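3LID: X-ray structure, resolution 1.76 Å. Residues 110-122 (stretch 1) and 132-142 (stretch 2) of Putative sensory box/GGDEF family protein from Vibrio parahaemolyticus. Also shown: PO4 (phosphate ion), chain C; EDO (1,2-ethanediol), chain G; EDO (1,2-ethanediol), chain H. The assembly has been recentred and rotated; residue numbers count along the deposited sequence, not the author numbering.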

# COMPACT_ATOMS: atom_id res chain seq x y z
N LEU A 110 -8.86 -15.67 15.73
CA LEU A 110 -8.07 -16.39 14.75
C LEU A 110 -9.04 -17.08 13.79
O LEU A 110 -9.94 -17.80 14.22
CB LEU A 110 -7.19 -17.40 15.44
CG LEU A 110 -6.21 -16.74 16.40
CD1 LEU A 110 -5.40 -17.78 17.17
CD2 LEU A 110 -5.21 -15.83 15.61
N ARG A 111 -8.89 -16.86 12.50
CA ARG A 111 -9.90 -17.32 11.53
C ARG A 111 -9.30 -18.23 10.48
O ARG A 111 -8.08 -18.26 10.25
CB ARG A 111 -10.44 -16.13 10.76
CG ARG A 111 -11.35 -15.21 11.58
CD ARG A 111 -10.58 -14.07 12.29
NE ARG A 111 -9.48 -13.37 11.58
CZ ARG A 111 -9.56 -12.22 10.89
NH1 ARG A 111 -10.71 -11.54 10.74
NH2 ARG A 111 -8.47 -11.75 10.35
N ASP A 112 -10.20 -19.00 9.86
CA ASP A 112 -9.78 -19.83 8.72
C ASP A 112 -9.84 -18.97 7.44
O ASP A 112 -10.93 -18.58 7.01
CB ASP A 112 -10.83 -20.96 8.62
CG ASP A 112 -10.64 -21.82 7.43
OD1 ASP A 112 -9.75 -21.60 6.58
OD2 ASP A 112 -11.40 -22.81 7.40
N LYS A 113 -8.67 -18.69 6.83
CA LYS A 113 -8.56 -17.83 5.66
C LYS A 113 -8.43 -18.62 4.39
O LYS A 113 -8.05 -18.11 3.33
CB LYS A 113 -7.34 -16.93 5.80
CG LYS A 113 -7.54 -15.94 6.91
CD LYS A 113 -8.43 -14.75 6.46
CE LYS A 113 -8.78 -13.88 7.66
NZ LYS A 113 -9.46 -12.57 7.22
N SER A 114 -8.71 -19.94 4.50
CA SER A 114 -8.45 -20.78 3.34
C SER A 114 -9.27 -20.47 2.08
O SER A 114 -8.82 -20.89 0.96
CB SER A 114 -8.57 -22.25 3.72
OG SER A 114 -9.93 -22.52 4.04
N ALA A 115 -10.41 -19.78 2.20
CA ALA A 115 -11.22 -19.45 1.01
C ALA A 115 -10.69 -18.22 0.26
O ALA A 115 -11.09 -17.98 -0.90
CB ALA A 115 -12.65 -19.19 1.40
N ARG A 116 -9.74 -17.50 0.85
CA ARG A 116 -9.26 -16.28 0.22
C ARG A 116 -8.33 -16.56 -0.93
O ARG A 116 -7.47 -17.44 -0.85
CB ARG A 116 -8.50 -15.46 1.24
CG ARG A 116 -9.50 -14.82 2.31
CD ARG A 116 -10.51 -13.84 1.71
NE ARG A 116 -9.84 -12.57 1.26
CZ ARG A 116 -9.46 -11.58 2.09
NH1 ARG A 116 -9.64 -11.68 3.45
NH2 ARG A 116 -8.83 -10.47 1.56
N GLU A 117 -8.49 -15.77 -2.00
CA GLU A 117 -7.58 -16.00 -3.13
C GLU A 117 -6.11 -15.76 -2.81
O GLU A 117 -5.23 -16.39 -3.39
CB GLU A 117 -8.06 -15.14 -4.32
CG GLU A 117 -9.46 -15.61 -4.82
CD GLU A 117 -9.45 -17.05 -5.46
OE1 GLU A 117 -8.38 -17.59 -5.78
OE2 GLU A 117 -10.54 -17.68 -5.56
N TYR A 118 -5.83 -14.87 -1.85
CA TYR A 118 -4.44 -14.57 -1.57
C TYR A 118 -3.83 -15.78 -0.92
O TYR A 118 -2.63 -16.04 -1.08
CB TYR A 118 -4.26 -13.29 -0.71
CG TYR A 118 -4.64 -13.37 0.77
CD1 TYR A 118 -3.85 -14.09 1.69
CD2 TYR A 118 -5.79 -12.71 1.24
CE1 TYR A 118 -4.21 -14.11 3.04
CE2 TYR A 118 -6.14 -12.72 2.59
CZ TYR A 118 -5.36 -13.47 3.48
OH TYR A 118 -5.69 -13.44 4.80
N PHE A 119 -4.67 -16.55 -0.19
CA PHE A 119 -4.18 -17.76 0.44
C PHE A 119 -3.92 -18.85 -0.58
O PHE A 119 -2.87 -19.50 -0.55
CB PHE A 119 -5.13 -18.29 1.52
CG PHE A 119 -4.64 -19.59 2.08
CD1 PHE A 119 -3.52 -19.62 2.90
CD2 PHE A 119 -5.27 -20.77 1.71
CE1 PHE A 119 -3.08 -20.85 3.40
CE2 PHE A 119 -4.80 -22.01 2.21
CZ PHE A 119 -3.74 -22.02 3.02
N LYS A 120 -4.84 -19.05 -1.51
CA LYS A 120 -4.59 -20.04 -2.54
C LYS A 120 -3.35 -19.68 -3.36
O LYS A 120 -2.60 -20.56 -3.78
CB LYS A 120 -5.83 -20.07 -3.44
CG LYS A 120 -7.08 -20.59 -2.63
CD LYS A 120 -8.36 -20.63 -3.48
CE LYS A 120 -9.50 -21.05 -2.57
NZ LYS A 120 -10.77 -20.97 -3.33
N TYR A 121 -3.14 -18.38 -3.61
CA TYR A 121 -1.88 -17.93 -4.28
C TYR A 121 -0.64 -18.29 -3.43
O TYR A 121 0.35 -18.89 -3.90
CB TYR A 121 -1.96 -16.43 -4.58
CG TYR A 121 -0.65 -15.96 -5.20
CD1 TYR A 121 -0.27 -16.42 -6.45
CD2 TYR A 121 0.19 -15.10 -4.52
CE1 TYR A 121 0.95 -16.00 -7.04
CE2 TYR A 121 1.42 -14.69 -5.08
CZ TYR A 121 1.78 -15.13 -6.33
OH TYR A 121 3.00 -14.72 -6.82
N ALA A 122 -0.71 -17.98 -2.13
CA ALA A 122 0.46 -18.28 -1.25
C ALA A 122 0.77 -19.80 -1.32
O ALA A 122 1.92 -20.18 -1.26
CB ALA A 122 0.10 -17.90 0.21
P PO4 C . -7.08 -10.07 5.50
O1 PO4 C . -7.24 -9.32 6.84
O2 PO4 C . -7.31 -11.54 5.89
O3 PO4 C . -5.70 -9.93 4.93
O4 PO4 C . -8.15 -9.62 4.50
C1 EDO G . 0.62 -12.30 -7.78
O1 EDO G . 0.12 -11.10 -7.17
C2 EDO G . -0.51 -13.03 -8.48
O2 EDO G . -1.58 -12.12 -8.69
C1 EDO H . -9.94 -1.69 -3.84
O1 EDO H . -9.85 -0.65 -4.90
C2 EDO H . -8.55 -1.85 -3.24
O2 EDO H . -7.70 -2.48 -4.22
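Stretch 2, residues 132-142: AWGIELERDKG

What holds the two stretches together most firmly? Two salt bridges do, each with an arginine of stretch 1 as donor. R116 NH2 lies 2.8 Å from E136 OE2, nearly straight along its N-H bond, and R111 NH1 lies 2.8 Å from D140 OD1 at a more bent angle. Each carboxylate oxygen meets its guanidinium at the edge, near the plane, where the N-H bonds point. W133 NE1 donates to E136 OE1 at 2.9 Å, so both oxygens of E136 are engaged.

What else links the two stretches? A phosphate ion, probably from the crystallisation liquor, sits between them. K113 NZ and Y118 OH each donate to its O2 at 2.7 Å, while R116 NH1 reaches O4 at 2.8 Å. From stretch 2, the backbone R139 N donates to the same O4 at 2.9 Å, making the ion a bridge. Water 2 adds another, accepting from Y118 N at 3.1 Å and donating to E136 OE2 at 2.6 Å.

Which way does stretch 2 run? It runs opposite to stretch 1: W133 faces Y118 with CA atoms 6.0 Å apart, whereas K141 faces R111 with CA atoms 7.4 Å apart. The extended chain, with strand structure through E136 and L137 and again at R139 and D140, thus passes from the helix that begins at E117, beyond the K113-R116 type I turn, back to the loop at R111.

Where is the apolar packing? It centres on W133, whose indole lies against the helix. Y118 CB sits over the face of its five-membered ring, 3.5 Å from W133 CG, in a CH-pi contact. E117 CB, just before it, lies 3.6 Å from W133 CZ2, and about one turn on Y121 CB lies 3.4 Å from W133 CZ3. The Y121 and W133 rings meet obliquely, their planes 40° apart.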

# COMPACT_ATOMS: atom_id res chain seq x y z
N ALA A 132 3.92 -11.58 -3.31
CA ALA A 132 2.94 -10.60 -2.81
C ALA A 132 1.64 -10.64 -3.57
O ALA A 132 1.64 -11.03 -4.74
CB ALA A 132 3.51 -9.11 -2.82
N TRP A 133 0.54 -10.28 -2.91
CA TRP A 133 -0.77 -10.27 -3.53
C TRP A 133 -1.06 -8.79 -3.95
O TRP A 133 -0.54 -7.85 -3.33
CB TRP A 133 -1.81 -10.75 -2.50
CG TRP A 133 -3.18 -10.96 -3.06
CD1 TRP A 133 -4.32 -10.33 -2.66
CD2 TRP A 133 -3.54 -11.92 -4.07
NE1 TRP A 133 -5.39 -10.83 -3.42
CE2 TRP A 133 -4.94 -11.77 -4.29
CE3 TRP A 133 -2.79 -12.81 -4.87
CZ2 TRP A 133 -5.65 -12.56 -5.22
CZ3 TRP A 133 -3.50 -13.62 -5.83
CH2 TRP A 133 -4.91 -13.46 -6.01
N GLY A 134 -1.85 -8.63 -5.03
CA GLY A 134 -2.28 -7.23 -5.42
C GLY A 134 -3.04 -6.54 -4.27
O GLY A 134 -3.72 -7.17 -3.45
N ILE A 135 -2.98 -5.22 -4.24
CA ILE A 135 -3.68 -4.44 -3.21
C ILE A 135 -5.17 -4.79 -3.18
O ILE A 135 -5.81 -4.87 -4.23
CB ILE A 135 -3.49 -2.93 -3.49
CG1 ILE A 135 -1.99 -2.62 -3.20
CG2 ILE A 135 -4.38 -2.11 -2.51
CD1 ILE A 135 -1.59 -1.21 -3.77
N GLU A 136 -5.68 -5.09 -1.98
CA GLU A 136 -7.06 -5.61 -1.82
C GLU A 136 -7.50 -5.29 -0.41
O GLU A 136 -6.69 -5.34 0.56
CB GLU A 136 -7.00 -7.13 -1.99
CG GLU A 136 -8.30 -7.82 -1.71
CD GLU A 136 -8.10 -9.32 -2.01
OE1 GLU A 136 -8.08 -9.70 -3.19
OE2 GLU A 136 -7.95 -10.13 -1.08
N LEU A 137 -8.77 -4.94 -0.30
CA LEU A 137 -9.29 -4.51 1.04
C LEU A 137 -9.28 -5.71 1.99
O LEU A 137 -9.53 -6.85 1.60
CB LEU A 137 -10.75 -4.05 0.87
CG LEU A 137 -10.85 -2.82 -0.03
CD1 LEU A 137 -12.28 -2.40 -0.37
CD2 LEU A 137 -10.18 -1.65 0.68
N GLU A 138 -9.02 -5.43 3.25
CA GLU A 138 -9.14 -6.48 4.31
C GLU A 138 -10.57 -6.96 4.56
O GLU A 138 -11.53 -6.16 4.43
CB GLU A 138 -8.59 -5.94 5.57
CG GLU A 138 -7.05 -5.78 5.44
CD GLU A 138 -6.34 -5.34 6.74
OE1 GLU A 138 -7.01 -4.81 7.62
OE2 GLU A 138 -5.07 -5.51 6.92
N ARG A 139 -10.69 -8.23 4.91
CA ARG A 139 -12.01 -8.78 5.28
C ARG A 139 -11.89 -9.62 6.57
O ARG A 139 -10.81 -10.12 6.91
CB ARG A 139 -12.51 -9.71 4.16
CG ARG A 139 -12.88 -8.91 2.85
CD ARG A 139 -13.39 -9.80 1.67
NE ARG A 139 -13.74 -8.88 0.57
CZ ARG A 139 -14.94 -8.44 0.22
NH1 ARG A 139 -16.08 -8.80 0.85
NH2 ARG A 139 -15.01 -7.59 -0.85
N ASP A 140 -13.06 -9.78 7.22
CA ASP A 140 -13.23 -10.67 8.43
C ASP A 140 -14.41 -11.56 8.05
O ASP A 140 -15.51 -11.06 7.83
CB ASP A 140 -13.73 -9.85 9.64
CG ASP A 140 -12.79 -8.80 10.12
OD1 ASP A 140 -11.55 -9.00 10.10
OD2 ASP A 140 -13.32 -7.78 10.65
N LYS A 141 -14.17 -12.89 8.03
CA LYS A 141 -15.22 -13.88 7.65
C LYS A 141 -15.90 -13.47 6.37
O LYS A 141 -17.15 -13.47 6.24
CB LYS A 141 -16.20 -14.01 8.83
CG LYS A 141 -15.49 -14.72 9.99
CD LYS A 141 -16.36 -14.72 11.23
CE LYS A 141 -16.41 -16.11 11.75
NZ LYS A 141 -17.24 -16.73 10.68
N GLY A 142 -15.06 -13.00 5.41
CA GLY A 142 -15.54 -12.55 4.14
C GLY A 142 -16.24 -11.19 4.07
O GLY A 142 -16.70 -10.82 2.99
O HOH W 1 -8.97 -9.31 8.89
O HOH W 2 -7.99 -12.73 -1.47